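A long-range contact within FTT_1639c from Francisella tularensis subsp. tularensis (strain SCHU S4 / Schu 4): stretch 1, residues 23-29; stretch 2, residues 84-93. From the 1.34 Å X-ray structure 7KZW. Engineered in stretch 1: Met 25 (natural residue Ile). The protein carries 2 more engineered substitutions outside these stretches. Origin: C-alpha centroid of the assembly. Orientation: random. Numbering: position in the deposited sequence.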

# COMPACT_ATOMS: atom_id res chain seq x y z
N TYR A 23 5.37 -9.15 2.30
CA TYR A 23 4.81 -7.83 2.06
C TYR A 23 4.78 -7.49 0.58
O TYR A 23 5.50 -8.07 -0.26
CB TYR A 23 5.58 -6.75 2.83
CG TYR A 23 6.92 -6.49 2.24
CD1 TYR A 23 7.10 -5.50 1.26
CD2 TYR A 23 8.03 -7.26 2.60
CE1 TYR A 23 8.35 -5.28 0.71
CE2 TYR A 23 9.31 -7.05 1.99
CZ TYR A 23 9.42 -6.06 1.05
OH TYR A 23 10.67 -5.80 0.46
N ASN A 24 3.92 -6.53 0.26
CA ASN A 24 3.93 -5.81 -1.02
C ASN A 24 3.99 -4.33 -0.67
O ASN A 24 3.21 -3.84 0.18
CB ASN A 24 2.63 -6.01 -1.83
CG ASN A 24 2.56 -7.32 -2.64
OD1 ASN A 24 1.65 -7.47 -3.46
ND2 ASN A 24 3.57 -8.23 -2.52
N MSE A 25 4.89 -3.58 -1.31
CA MSE A 25 4.97 -2.14 -1.14
C MSE A 25 4.46 -1.48 -2.41
O MSE A 25 4.98 -1.77 -3.49
CB MSE A 25 6.44 -1.74 -0.92
CG MSE A 25 6.65 -0.29 -0.62
SE MSE A 25 6.01 0.23 1.11
CE MSE A 25 7.41 -0.49 2.20
N PHE A 26 3.47 -0.60 -2.27
CA PHE A 26 2.89 0.12 -3.39
C PHE A 26 3.33 1.57 -3.35
O PHE A 26 3.40 2.17 -2.26
CB PHE A 26 1.37 0.05 -3.34
CG PHE A 26 0.85 -1.36 -3.37
CD1 PHE A 26 0.82 -2.05 -4.56
CD2 PHE A 26 0.45 -2.01 -2.22
CE1 PHE A 26 0.36 -3.36 -4.63
CE2 PHE A 26 -0.02 -3.31 -2.26
CZ PHE A 26 -0.05 -3.99 -3.45
N GLY A 27 3.60 2.14 -4.52
CA GLY A 27 4.02 3.52 -4.61
C GLY A 27 4.61 3.79 -5.99
O GLY A 27 4.36 3.03 -6.92
N PHE A 28 5.44 4.83 -6.07
CA PHE A 28 5.91 5.31 -7.37
C PHE A 28 7.43 5.33 -7.42
O PHE A 28 8.11 5.39 -6.39
CB PHE A 28 5.38 6.73 -7.65
CG PHE A 28 3.88 6.81 -7.62
CD1 PHE A 28 3.15 6.48 -8.75
CD2 PHE A 28 3.20 7.24 -6.47
CE1 PHE A 28 1.76 6.50 -8.75
CE2 PHE A 28 1.80 7.30 -6.46
CZ PHE A 28 1.09 6.94 -7.62
N CYS A 29 7.97 5.32 -8.64
CA CYS A 29 9.40 5.48 -8.89
C CYS A 29 9.66 6.57 -9.94
O CYS A 29 8.78 7.37 -10.27
CB CYS A 29 9.96 4.10 -9.26
SG CYS A 29 9.34 3.44 -10.83
N TYR A 84 -0.05 9.88 2.81
CA TYR A 84 0.96 10.68 2.17
C TYR A 84 2.09 9.78 1.73
O TYR A 84 2.35 8.76 2.33
CB TYR A 84 1.51 11.70 3.17
CG TYR A 84 0.45 12.69 3.60
CD1 TYR A 84 -0.39 12.42 4.66
CD2 TYR A 84 0.27 13.86 2.88
CE1 TYR A 84 -1.39 13.33 5.04
CE2 TYR A 84 -0.76 14.74 3.21
CZ TYR A 84 -1.53 14.47 4.31
OH TYR A 84 -2.55 15.36 4.69
N LEU A 85 2.79 10.19 0.67
CA LEU A 85 3.92 9.42 0.19
C LEU A 85 5.13 9.60 1.11
O LEU A 85 5.46 10.73 1.50
CB LEU A 85 4.31 9.91 -1.20
CG LEU A 85 3.32 9.55 -2.31
CD1 LEU A 85 3.74 10.26 -3.58
CD2 LEU A 85 3.33 8.00 -2.54
N SER A 86 5.83 8.50 1.38
CA SER A 86 7.09 8.60 2.12
C SER A 86 8.15 9.27 1.25
O SER A 86 7.97 9.52 0.05
CB SER A 86 7.61 7.22 2.51
OG SER A 86 8.13 6.57 1.35
N GLY A 87 9.32 9.49 1.84
CA GLY A 87 10.36 10.11 1.07
C GLY A 87 10.90 9.27 -0.07
O GLY A 87 11.53 9.82 -1.00
N ARG A 88 10.68 7.96 -0.05
CA ARG A 88 11.00 7.06 -1.14
C ARG A 88 9.78 6.79 -2.00
O ARG A 88 9.72 5.78 -2.71
CB ARG A 88 11.58 5.76 -0.62
CG ARG A 88 12.96 5.90 -0.02
CD ARG A 88 13.63 4.53 0.19
NE ARG A 88 12.71 3.51 0.73
CZ ARG A 88 12.65 3.22 2.02
NH1 ARG A 88 13.45 3.85 2.87
NH2 ARG A 88 11.79 2.30 2.48
N ASN A 89 8.77 7.66 -1.90
CA ASN A 89 7.57 7.59 -2.73
C ASN A 89 6.76 6.32 -2.53
O ASN A 89 6.09 5.83 -3.45
CB ASN A 89 7.86 7.89 -4.20
CG ASN A 89 8.32 9.30 -4.37
OD1 ASN A 89 7.63 10.22 -3.99
ND2 ASN A 89 9.55 9.46 -4.87
N GLU A 90 6.80 5.80 -1.31
CA GLU A 90 5.94 4.67 -0.93
C GLU A 90 4.60 5.18 -0.40
O GLU A 90 4.56 6.18 0.38
CB GLU A 90 6.61 3.86 0.15
CG GLU A 90 8.00 3.32 -0.28
CD GLU A 90 8.80 2.78 0.87
OE1 GLU A 90 8.63 3.29 2.00
OE2 GLU A 90 9.59 1.84 0.64
N LEU A 91 3.50 4.55 -0.83
CA LEU A 91 2.17 4.92 -0.35
C LEU A 91 1.65 3.92 0.69
O LEU A 91 1.07 4.31 1.70
CB LEU A 91 1.17 5.07 -1.50
CG LEU A 91 -0.15 5.68 -1.02
CD1 LEU A 91 -0.03 7.20 -0.66
CD2 LEU A 91 -1.18 5.51 -2.14
N LEU A 92 1.74 2.61 0.38
CA LEU A 92 1.11 1.60 1.23
C LEU A 92 2.04 0.42 1.33
O LEU A 92 2.51 -0.09 0.31
CB LEU A 92 -0.18 1.08 0.59
CG LEU A 92 -1.31 2.05 0.39
CD1 LEU A 92 -2.46 1.35 -0.43
CD2 LEU A 92 -1.90 2.56 1.73
N LYS A 93 2.22 -0.08 2.56
CA LYS A 93 2.85 -1.39 2.76
C LYS A 93 1.79 -2.38 3.20
O LYS A 93 1.19 -2.22 4.27
CB LYS A 93 3.92 -1.33 3.83
CG LYS A 93 4.70 -2.64 3.87
CD LYS A 93 5.75 -2.53 4.98
CE LYS A 93 6.60 -3.82 5.03
NZ LYS A 93 7.64 -3.78 6.13
O HOH W 1 10.48 4.73 -5.32

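Strands 23-27 and 90-93 run antiparallel, their directions 151° apart. Phe 26 pairs with Leu 92 through two hydrogen bonds: Phe 26 N gives to Leu 92 O at 2.8 Å, and Leu 92 N gives to Phe 26 O at 3.1 Å. Phe 26 O also accepts from Leu 91 N at 2.8 Å. One carbonyl thus serves two successive amides, the mark of a beta bulge, and the register shifts by one so that Gly 27 faces Glu 90. Gly 27 CA comes within 3.3 Å of Asn 89 O. A side chain built on Gly 27 would clash with that oxygen. The same oxygen accepts from Phe 28 N at 2.9 Å, which carries the pairing past the strand. Water 1 donates to both Phe 28 O and Arg 88 O, at 2.7 and 2.9 Å.

Met 25, an engineered selenomethionine, shares one face with Lys 93, and its SE lies 3.8 Å from Lys 93 CB. The extended Lys 93 chain reaches Tyr 23, with CE 3.8 Å from Tyr 23 CB. Phe 26 and Leu 92 share the other face in apolar contact, Phe 26 CD2 to Leu 92 CB at 4.2 Å. Leu 85 CD2 meets the edge of the Phe 28 ring, 4.0 Å from Phe 28 CD2.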